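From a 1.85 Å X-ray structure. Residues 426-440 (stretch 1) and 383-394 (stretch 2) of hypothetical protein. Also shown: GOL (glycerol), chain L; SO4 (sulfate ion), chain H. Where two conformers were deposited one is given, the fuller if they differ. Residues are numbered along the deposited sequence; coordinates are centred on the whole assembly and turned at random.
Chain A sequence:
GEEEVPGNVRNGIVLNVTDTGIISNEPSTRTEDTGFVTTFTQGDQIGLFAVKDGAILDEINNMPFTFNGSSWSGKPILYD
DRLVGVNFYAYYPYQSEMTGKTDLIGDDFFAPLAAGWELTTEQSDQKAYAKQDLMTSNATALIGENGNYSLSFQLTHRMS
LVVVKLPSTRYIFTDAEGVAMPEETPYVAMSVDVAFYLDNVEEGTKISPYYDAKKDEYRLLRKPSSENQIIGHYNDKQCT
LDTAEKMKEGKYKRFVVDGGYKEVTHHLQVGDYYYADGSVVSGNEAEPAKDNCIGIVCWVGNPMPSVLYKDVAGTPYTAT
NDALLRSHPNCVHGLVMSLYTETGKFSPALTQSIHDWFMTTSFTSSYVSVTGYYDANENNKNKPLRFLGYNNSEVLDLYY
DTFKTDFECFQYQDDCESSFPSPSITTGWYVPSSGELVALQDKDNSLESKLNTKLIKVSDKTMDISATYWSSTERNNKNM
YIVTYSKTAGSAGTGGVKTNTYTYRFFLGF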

ATOM      1  N   THR A 426      12.682  11.495 -16.413  1.00 22.68           N
ATOM      2  CA  THR A 426      11.422  11.988 -17.015  1.00 21.13           C
ATOM      3  C   THR A 426      11.606  12.409 -18.476  1.00 25.68           C
ATOM      4  O   THR A 426      12.721  12.425 -19.000  1.00 23.63           O
ATOM      5  CB  THR A 426      10.867  13.185 -16.193  1.00 20.55           C
ATOM      6  OG1 THR A 426      11.676  14.356 -16.414  1.00 21.58           O
ATOM      7  CG2 THR A 426      10.722  12.861 -14.707  1.00 23.22           C
ATOM      8  N   THR A 427      10.488  12.827 -19.123  1.00 21.27           N
ATOM      9  CA  THR A 427      10.520  13.305 -20.498  1.00 21.39           C
ATOM     10  C   THR A 427      11.223  14.648 -20.624  1.00 25.83           C
ATOM     11  O   THR A 427      11.603  15.037 -21.724  1.00 26.55           O
ATOM     12  CB  THR A 427       9.051  13.513 -20.999  1.00 23.61           C
ATOM     13  OG1 THR A 427       8.413  14.497 -20.168  1.00 21.09           O
ATOM     14  CG2 THR A 427       8.232  12.236 -21.022  1.00 22.91           C
ATOM     15  N   GLY A 428      11.265  15.399 -19.531  1.00 22.83           N
ATOM     16  CA  GLY A 428      11.642  16.799 -19.549  1.00 22.64           C
ATOM     17  C   GLY A 428      10.347  17.586 -19.783  1.00 23.85           C
ATOM     18  O   GLY A 428       9.299  17.000 -20.097  1.00 21.58           O
ATOM     19  N   TRP A 429      10.394  18.896 -19.608  1.00 22.09           N
ATOM     20  CA  TRP A 429       9.219  19.766 -19.733  1.00 22.22           C
ATOM     21  C   TRP A 429       8.788  19.995 -21.202  1.00 25.07           C
ATOM     22  O   TRP A 429       9.634  20.224 -22.081  1.00 25.22           O
ATOM     23  CB  TRP A 429       9.496  21.142 -19.089  1.00 20.82           C
ATOM     24  CG  TRP A 429       9.741  21.115 -17.599  1.00 21.39           C
ATOM     25  CD1 TRP A 429      10.883  21.506 -16.947  1.00 23.89           C
ATOM     26  CD2 TRP A 429       8.806  20.728 -16.574  1.00 20.53           C
ATOM     27  NE1 TRP A 429      10.714  21.388 -15.588  1.00 22.35           N
ATOM     28  CE2 TRP A 429       9.453  20.904 -15.329  1.00 23.82           C
ATOM     29  CE3 TRP A 429       7.475  20.262 -16.588  1.00 21.58           C
ATOM     30  CZ2 TRP A 429       8.820  20.633 -14.111  1.00 23.42           C
ATOM     31  CZ3 TRP A 429       6.853  19.972 -15.381  1.00 23.13           C
ATOM     32  CH2 TRP A 429       7.516  20.167 -14.158  1.00 23.38           C
ATOM     33  N   TYR A 430       7.474  20.020 -21.441  1.00 20.05           N
ATOM     34  CA  TYR A 430       6.935  20.341 -22.770  1.00 19.73           C
ATOM     35  C   TYR A 430       5.609  21.107 -22.618  1.00 21.64           C
ATOM     36  O   TYR A 430       4.956  21.010 -21.584  1.00 20.73           O
ATOM     37  CB  TYR A 430       6.749  19.084 -23.653  1.00 21.12           C
ATOM     38  CG  TYR A 430       5.839  18.033 -23.051  1.00 21.79           C
ATOM     39  CD1 TYR A 430       4.447  18.105 -23.209  1.00 21.71           C
ATOM     40  CD2 TYR A 430       6.354  17.013 -22.254  1.00 22.53           C
ATOM     41  CE1 TYR A 430       3.603  17.178 -22.597  1.00 21.73           C
ATOM     42  CE2 TYR A 430       5.520  16.067 -21.664  1.00 22.74           C
ATOM     43  CZ  TYR A 430       4.147  16.159 -21.833  1.00 26.17           C
ATOM     44  OH  TYR A 430       3.345  15.213 -21.262  1.00 24.61           O
ATOM     45  N   VAL A 431       5.196  21.826 -23.669  1.00 19.42           N
ATOM     46  CA  VAL A 431       3.893  22.525 -23.672  1.00 18.96           C
ATOM     47  C   VAL A 431       2.834  21.442 -23.883  1.00 22.21           C
ATOM     48  O   VAL A 431       2.890  20.722 -24.886  1.00 21.38           O
ATOM     49  CB  VAL A 431       3.801  23.654 -24.733  1.00 22.20           C
ATOM     50  CG1 VAL A 431       2.395  24.261 -24.770  1.00 21.48           C
ATOM     51  CG2 VAL A 431       4.852  24.754 -24.481  1.00 23.49           C
ATOM     52  N   PRO A 432       1.870  21.282 -22.958  1.00 20.08           N
ATOM     53  CA  PRO A 432       0.884  20.203 -23.126  1.00 18.82           C
ATOM     54  C   PRO A 432       0.060  20.363 -24.388  1.00 21.90           C
ATOM     55  O   PRO A 432      -0.183  21.487 -24.820  1.00 20.42           O
ATOM     56  CB  PRO A 432      -0.016  20.341 -21.871  1.00 19.78           C
ATOM     57  CG  PRO A 432       0.164  21.798 -21.439  1.00 22.28           C
ATOM     58  CD  PRO A 432       1.628  22.050 -21.715  1.00 20.60           C
ATOM     59  N   SER A 433      -0.381  19.238 -24.973  1.00 19.23           N
ATOM     60  CA  SER A 433      -1.348  19.280 -26.080  1.00 19.16           C
ATOM     61  C   SER A 433      -2.649  19.828 -25.504  1.00 21.08           C
ATOM     62  O   SER A 433      -2.846  19.787 -24.272  1.00 20.38           O
ATOM     63  CB  SER A 433      -1.585  17.875 -26.643  1.00 22.04           C
ATOM     64  OG  SER A 433      -2.001  17.011 -25.590  1.00 22.83           O
ATOM     65  N   SER A 434      -3.575  20.222 -26.367  1.00 19.70           N
ATOM     66  CA  SER A 434      -4.880  20.723 -25.913  1.00 19.57           C
ATOM     67  C   SER A 434      -5.614  19.610 -25.147  1.00 23.52           C
ATOM     68  O   SER A 434      -6.291  19.894 -24.161  1.00 22.31           O
ATOM     69  CB  SER A 434      -5.695  21.237 -27.101  1.00 21.39           C
ATOM     70  OG  SER A 434      -5.815  20.227 -28.089  1.00 23.10           O
ATOM     71  N   GLY A 435      -5.392  18.353 -25.535  1.00 21.76           N
ATOM     72  CA  GLY A 435      -6.046  17.223 -24.865  1.00 21.72           C
ATOM     73  C   GLY A 435      -5.601  17.072 -23.426  1.00 23.24           C
ATOM     74  O   GLY A 435      -6.414  16.826 -22.525  1.00 22.21           O
ATOM     75  N   GLU A 436      -4.291  17.225 -23.188  1.00 19.74           N
ATOM     76  CA  GLU A 436      -3.745  17.141 -21.833  1.00 18.77           C
ATOM     77  C   GLU A 436      -4.316  18.271 -20.939  1.00 23.68           C
ATOM     78  O   GLU A 436      -4.640  18.030 -19.769  1.00 23.15           O
ATOM     79  CB  GLU A 436      -2.217  17.211 -21.873  1.00 19.42           C
ATOM     80  CG  GLU A 436      -1.630  15.857 -22.239  1.00 24.10           C
ATOM     81  CD  GLU A 436      -0.189  15.942 -22.695  1.00 37.14           C
ATOM     82  OE1 GLU A 436       0.079  16.650 -23.692  1.00 25.86           O
ATOM     83  OE2 GLU A 436       0.673  15.309 -22.046  1.00 31.59           O
ATOM     84  N   LEU A 437      -4.417  19.497 -21.484  1.00 20.18           N
ATOM     85  CA  LEU A 437      -4.967  20.635 -20.720  1.00 20.09           C
ATOM     86  C   LEU A 437      -6.435  20.451 -20.409  1.00 21.48           C
ATOM     87  O   LEU A 437      -6.846  20.718 -19.284  1.00 21.04           O
ATOM     88  CB  LEU A 437      -4.790  21.962 -21.478  1.00 20.10           C
ATOM     89  CG  LEU A 437      -3.350  22.514 -21.476  1.00 23.77           C
ATOM     90  CD1 LEU A 437      -3.176  23.533 -22.621  1.00 24.12           C
ATOM     91  CD2 LEU A 437      -2.973  23.096 -20.092  1.00 26.64           C
ATOM     92  N   VAL A 438      -7.226  19.991 -21.379  1.00 21.23           N
ATOM     93  CA  VAL A 438      -8.670  19.803 -21.163  1.00 21.88           C
ATOM     94  C   VAL A 438      -8.916  18.787 -20.027  1.00 25.39           C
ATOM     95  O   VAL A 438      -9.798  19.010 -19.184  1.00 24.09           O
ATOM     96  CB  VAL A 438      -9.361  19.410 -22.494  1.00 25.40           C
ATOM     97  CG1 VAL A 438     -10.756  18.804 -22.268  1.00 26.76           C
ATOM     98  CG2 VAL A 438      -9.453  20.634 -23.404  1.00 24.57           C
ATOM     99  N   ALA A 439      -8.062  17.755 -19.932  1.00 23.11           N
ATOM    100  CA  ALA A 439      -8.192  16.701 -18.911  1.00 23.82           C
ATOM    101  C   ALA A 439      -7.861  17.172 -17.479  1.00 28.48           C
ATOM    102  O   ALA A 439      -8.170  16.449 -16.529  1.00 30.67           O
ATOM    103  CB  ALA A 439      -7.330  15.497 -19.288  1.00 25.09           C
ATOM    104  N   LEU A 440      -7.257  18.366 -17.300  1.00 22.69           N
ATOM    105  CA  LEU A 440      -7.006  18.932 -15.969  1.00 21.76           C
ATOM    106  C   LEU A 440      -8.307  19.272 -15.223  1.00 26.28           C
ATOM    107  O   LEU A 440      -8.304  19.385 -14.000  1.00 26.91           O
ATOM    108  CB  LEU A 440      -6.157  20.207 -16.064  1.00 21.11           C
ATOM    109  CG  LEU A 440      -4.715  19.999 -16.577  1.00 24.82           C
ATOM    110  CD1 LEU A 440      -3.992  21.323 -16.659  1.00 23.40           C
ATOM    111  CD2 LEU A 440      -3.928  19.078 -15.635  1.00 27.18           C
TER
HETATM  112  C1  GOL L 611       7.913  24.185 -26.635  1.00 50.83           C
HETATM  113  O1  GOL L 611       9.286  24.068 -26.310  1.00 55.11           O
HETATM  114  C2  GOL L 611       7.349  22.837 -27.022  1.00 45.58           C
HETATM  115  O2  GOL L 611       7.178  22.014 -25.851  1.00 34.44           O
HETATM  116  C3  GOL L 611       6.024  23.044 -27.718  1.00 45.85           C
HETATM  117  O3  GOL L 611       5.731  21.951 -28.578  1.00 47.91           O
HETATM  118  S   SO4 H 607     -12.667   7.544 -29.036  0.50 54.59           S
HETATM  119  O1  SO4 H 607     -13.887   8.340 -28.865  0.50 56.81           O
HETATM  120  O2  SO4 H 607     -12.942   6.114 -28.802  0.50 52.52           O
HETATM  121  O3  SO4 H 607     -12.173   7.733 -30.403  0.50 50.83           O
HETATM  122  O4  SO4 H 607     -11.672   8.000 -28.057  0.50 55.53           O
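Stretch 2 (383-394) KPLRFLGYNNSE

Stretch 2 runs overall antiparallel to stretch 1, as the closest CA pairs show: Gly-435 CA to Leu-385 CA 3.8 Å, Ser-433 CA to Gly-389 CA 4.2 Å, and Tyr-430 CA to Ser-393 CA 6.0 Å, so one number falls as the other rises; Glu-436 CA lies 5.1 Å from Phe-387 CA, a local departure from the strict order. Its backbone begins as a 3-10 segment at 383-385, passes through an extended Arg-386 and Phe-387 (phi/psi -82/147 and -80/102), and enters a helix at Gly-389 with Leu-388 as N-cap. Stretch 1 is loop up to Ser-433, the N-cap of its own helix. The two helix starts therefore meet, and 663 Å² is buried in all.

The free amide groups at these starts are largely satisfied by side chains of stretch 1. Leu-388 N donates to Ser-433 OG at 3.1 Å, nearly linear at 177°, and the same OG accepts a weak capping bond from Glu-436 N (3.3 Å, 159°). Glu-436 OE1 accepts from Ser-433 N (2.9 Å, 161°) and, across the contact, from Gly-389 N (2.9 Å, 132°), the second bond being more bent. One carboxylate oxygen thus serves both chain segments. Its partner OE2 accepts from Tyr-430 OH at 2.8 Å and from water 3 at 2.9 Å; that water in turn accepts from Tyr-390 N at 2.9 Å, linking a second amide of the stretch 2 helix start, after Gly-389 N, to the same carboxylate.

At the 3-10 segment, Pro-384 O accepts from Ser-434 OG at 2.7 Å. Gly-435 N lies 2.9 Å from Pro-384 O, but the angle is too poor for a hydrogen bond. Water 1 donates to both Leu-385 O (2.8 Å) and Gly-435 O (2.7 Å). At the other end, water 2 likewise joins Gly-389 O (2.8 Å) to Val-431 O (2.7 Å), while Val-431 N donates to glycerol O2 at 3.0 Å.

Two glycines permit the close approach. An ideal CB on Gly-435 would fall 2.3 Å from Arg-386 O, and one on Gly-389 would fall 2.4 Å from Glu-436 OE1; both are clashes. With no side chain there, Gly-435 CA comes within 3.5 Å of Leu-385 O in a CA-H...O contact.

Apolar packing flanks this polar centre toward both ends of the contact. Glu-436 CG sits over one face of the Phe-387 ring, 3.9 Å from the centroid and 24° off the normal, while Ala-439 CB meets the ring edge, 3.6 Å from Phe-387 CZ. Tyr-430 CE2 approaches Tyr-390 CB at 4.1 Å, and Thr-427 CB reaches Tyr-390 CD1 at 3.7 Å.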

ATOM      1  N   LYS A 383      -9.073  14.717 -32.551  1.00 24.75           N
ATOM      2  CA  LYS A 383      -7.624  15.010 -32.498  1.00 24.62           C
ATOM      3  C   LYS A 383      -7.258  16.014 -31.349  1.00 28.46           C
ATOM      4  O   LYS A 383      -6.325  15.701 -30.604  1.00 26.80           O
ATOM      5  CB  LYS A 383      -7.097  15.493 -33.864  1.00 27.30           C
ATOM      6  CG  LYS A 383      -5.573  15.735 -33.877  1.00 27.36           C
ATOM      7  CD  LYS A 383      -4.736  14.455 -33.835  1.00 28.98           C
ATOM      8  CE  LYS A 383      -3.235  14.740 -33.765  1.00 26.60           C
ATOM      9  NZ  LYS A 383      -2.708  15.378 -35.008  1.00 30.23           N
ATOM     10  N   PRO A 384      -7.984  17.140 -31.112  1.00 25.21           N
ATOM     11  CA  PRO A 384      -7.595  18.044 -29.997  1.00 24.29           C
ATOM     12  C   PRO A 384      -7.828  17.480 -28.599  1.00 27.23           C
ATOM     13  O   PRO A 384      -7.407  18.112 -27.631  1.00 26.88           O
ATOM     14  CB  PRO A 384      -8.487  19.272 -30.205  1.00 25.72           C
ATOM     15  CG  PRO A 384      -8.934  19.192 -31.647  1.00 28.29           C
ATOM     16  CD  PRO A 384      -9.098  17.729 -31.890  1.00 25.24           C
ATOM     17  N   LEU A 385      -8.451  16.302 -28.476  1.00 25.11           N
ATOM     18  CA  LEU A 385      -8.665  15.708 -27.144  1.00 25.27           C
ATOM     19  C   LEU A 385      -7.602  14.656 -26.770  1.00 25.50           C
ATOM     20  O   LEU A 385      -7.571  14.203 -25.628  1.00 24.20           O
ATOM     21  CB  LEU A 385     -10.071  15.093 -27.057  1.00 27.17           C
ATOM     22  CG  LEU A 385     -11.264  16.104 -27.157  1.00 32.93           C
ATOM     23  CD1 LEU A 385     -12.610  15.384 -27.037  1.00 33.61           C
ATOM     24  CD2 LEU A 385     -11.168  17.200 -26.105  1.00 34.44           C
ATOM     25  N   ARG A 386      -6.699  14.313 -27.694  1.00 23.21           N
ATOM     26  CA  ARG A 386      -5.661  13.298 -27.431  1.00 22.63           C
ATOM     27  C   ARG A 386      -4.450  13.847 -26.679  1.00 25.95           C
ATOM     28  O   ARG A 386      -4.043  14.989 -26.907  1.00 24.76           O
ATOM     29  CB  ARG A 386      -5.156  12.669 -28.753  1.00 22.78           C
ATOM     30  CG  ARG A 386      -6.252  12.178 -29.717  1.00 25.91           C
ATOM     31  CD  ARG A 386      -7.150  11.138 -29.060  1.00 26.27           C
ATOM     32  NE  ARG A 386      -8.085  10.551 -30.021  1.00 27.64           N
ATOM     33  CZ  ARG A 386      -9.153   9.847 -29.679  1.00 39.44           C
ATOM     34  NH1 ARG A 386      -9.472   9.691 -28.400  1.00 31.39           N
ATOM     35  NH2 ARG A 386      -9.938   9.331 -30.615  1.00 31.02           N
ATOM     36  N   PHE A 387      -3.836  13.003 -25.831  1.00 22.82           N
ATOM     37  CA  PHE A 387      -2.615  13.364 -25.086  1.00 22.47           C
ATOM     38  C   PHE A 387      -1.431  13.205 -26.007  1.00 26.10           C
ATOM     39  O   PHE A 387      -1.008  12.070 -26.246  1.00 26.03           O
ATOM     40  CB  PHE A 387      -2.435  12.435 -23.877  1.00 23.78           C
ATOM     41  CG  PHE A 387      -3.287  12.666 -22.661  1.00 23.87           C
ATOM     42  CD1 PHE A 387      -4.434  13.451 -22.731  1.00 25.77           C
ATOM     43  CD2 PHE A 387      -2.932  12.114 -21.435  1.00 25.67           C
ATOM     44  CE1 PHE A 387      -5.215  13.676 -21.600  1.00 27.26           C
ATOM     45  CE2 PHE A 387      -3.721  12.334 -20.303  1.00 27.34           C
ATOM     46  CZ  PHE A 387      -4.847  13.122 -20.391  1.00 25.48           C
ATOM     47  N   LEU A 388      -0.907  14.314 -26.552  1.00 22.23           N
ATOM     48  CA  LEU A 388       0.182  14.252 -27.550  1.00 21.17           C
ATOM     49  C   LEU A 388       1.243  15.314 -27.367  1.00 24.34           C
ATOM     50  O   LEU A 388       2.021  15.547 -28.291  1.00 23.62           O
ATOM     51  CB  LEU A 388      -0.434  14.401 -28.977  1.00 21.33           C
ATOM     52  CG  LEU A 388      -1.256  13.185 -29.458  1.00 24.81           C
ATOM     53  CD1 LEU A 388      -2.102  13.544 -30.662  1.00 24.71           C
ATOM     54  CD2 LEU A 388      -0.338  11.987 -29.761  1.00 25.96           C
ATOM     55  N   GLY A 389       1.285  15.965 -26.200  1.00 21.64           N
ATOM     56  CA  GLY A 389       2.250  17.035 -25.961  1.00 21.02           C
ATOM     57  C   GLY A 389       3.699  16.613 -26.147  1.00 24.35           C
ATOM     58  O   GLY A 389       4.481  17.358 -26.740  1.00 24.56           O
ATOM     59  N   TYR A 390       4.069  15.417 -25.668  1.00 22.35           N
ATOM     60  CA  TYR A 390       5.468  14.986 -25.825  1.00 22.37           C
ATOM     61  C   TYR A 390       5.798  14.848 -27.328  1.00 26.07           C
ATOM     62  O   TYR A 390       6.797  15.418 -27.807  1.00 25.63           O
ATOM     63  CB  TYR A 390       5.798  13.696 -25.053  1.00 23.44           C
ATOM     64  CG  TYR A 390       7.270  13.396 -25.240  1.00 25.32           C
ATOM     65  CD1 TYR A 390       8.240  14.126 -24.557  1.00 26.81           C
ATOM     66  CD2 TYR A 390       7.698  12.522 -26.240  1.00 26.63           C
ATOM     67  CE1 TYR A 390       9.604  13.924 -24.792  1.00 27.32           C
ATOM     68  CE2 TYR A 390       9.059  12.324 -26.496  1.00 27.95           C
ATOM     69  CZ  TYR A 390      10.005  13.033 -25.777  1.00 30.85           C
ATOM     70  OH  TYR A 390      11.341  12.869 -26.047  1.00 32.32           O
ATOM     71  N   ASN A 391       4.932  14.145 -28.076  1.00 24.01           N
ATOM     72  CA  ASN A 391       5.041  14.037 -29.529  1.00 23.68           C
ATOM     73  C   ASN A 391       5.237  15.417 -30.138  1.00 25.82           C
ATOM     74  O   ASN A 391       6.131  15.613 -30.971  1.00 24.54           O
ATOM     75  CB  ASN A 391       3.753  13.395 -30.105  1.00 23.93           C
ATOM     76  CG  ASN A 391       3.686  13.476 -31.606  1.00 35.26           C
ATOM     77  OD1 ASN A 391       4.204  12.607 -32.304  1.00 27.82           O
ATOM     78  ND2 ASN A 391       3.075  14.533 -32.134  1.00 25.62           N
ATOM     79  N   ASN A 392       4.352  16.377 -29.767  1.00 22.17           N
ATOM     80  CA  ASN A 392       4.387  17.727 -30.336  1.00 22.70           C
ATOM     81  C   ASN A 392       5.729  18.423 -30.088  1.00 26.23           C
ATOM     82  O   ASN A 392       6.195  19.142 -30.981  1.00 25.73           O
ATOM     83  CB  ASN A 392       3.216  18.586 -29.803  1.00 23.89           C
ATOM     84  CG  ASN A 392       1.867  18.008 -30.192  1.00 26.97           C
ATOM     85  OD1 ASN A 392       1.775  17.097 -31.041  1.00 25.61           O
ATOM     86  ND2 ASN A 392       0.798  18.441 -29.505  1.00 23.45           N
ATOM     87  N   SER A 393       6.332  18.222 -28.892  1.00 24.05           N
ATOM     88  CA  SER A 393       7.642  18.801 -28.561  0.60 23.75           C
ATOM     89  C   SER A 393       8.719  18.247 -29.500  1.00 29.69           C
ATOM     90  O   SER A 393       9.546  19.007 -30.007  1.00 31.06           O
ATOM     91  CB  SER A 393       8.008  18.500 -27.110  0.60 26.19           C
ATOM     92  OG  SER A 393       9.131  19.274 -26.722  0.60 28.23           O
ATOM     93  N   GLU A 394       8.694  16.920 -29.758  1.00 26.64           N
ATOM     94  CA  GLU A 394       9.678  16.296 -30.644  1.00 27.38           C
ATOM     95  C   GLU A 394       9.489  16.767 -32.091  1.00 31.94           C
ATOM     96  O   GLU A 394      10.488  16.973 -32.775  1.00 32.31           O
ATOM     97  CB  GLU A 394       9.650  14.765 -30.552  1.00 28.35           C
ATOM     98  CG  GLU A 394      10.392  14.273 -29.311  1.00 32.78           C
ATOM     99  CD  GLU A 394      11.009  12.890 -29.418  1.00 41.82           C
ATOM    100  OE1 GLU A 394      10.751  12.192 -30.426  1.00 40.08           O
ATOM    101  OE2 GLU A 394      11.703  12.477 -28.463  1.00 39.39           O
TER
HETATM  102  O   HOH W   1      -8.628  15.441 -23.333  1.00 25.61           O
HETATM  103  O   HOH W   2       4.828  20.101 -26.675  1.00 23.28           O
HETATM  104  O   HOH W   3       2.287  13.872 -23.962  1.00 25.53           O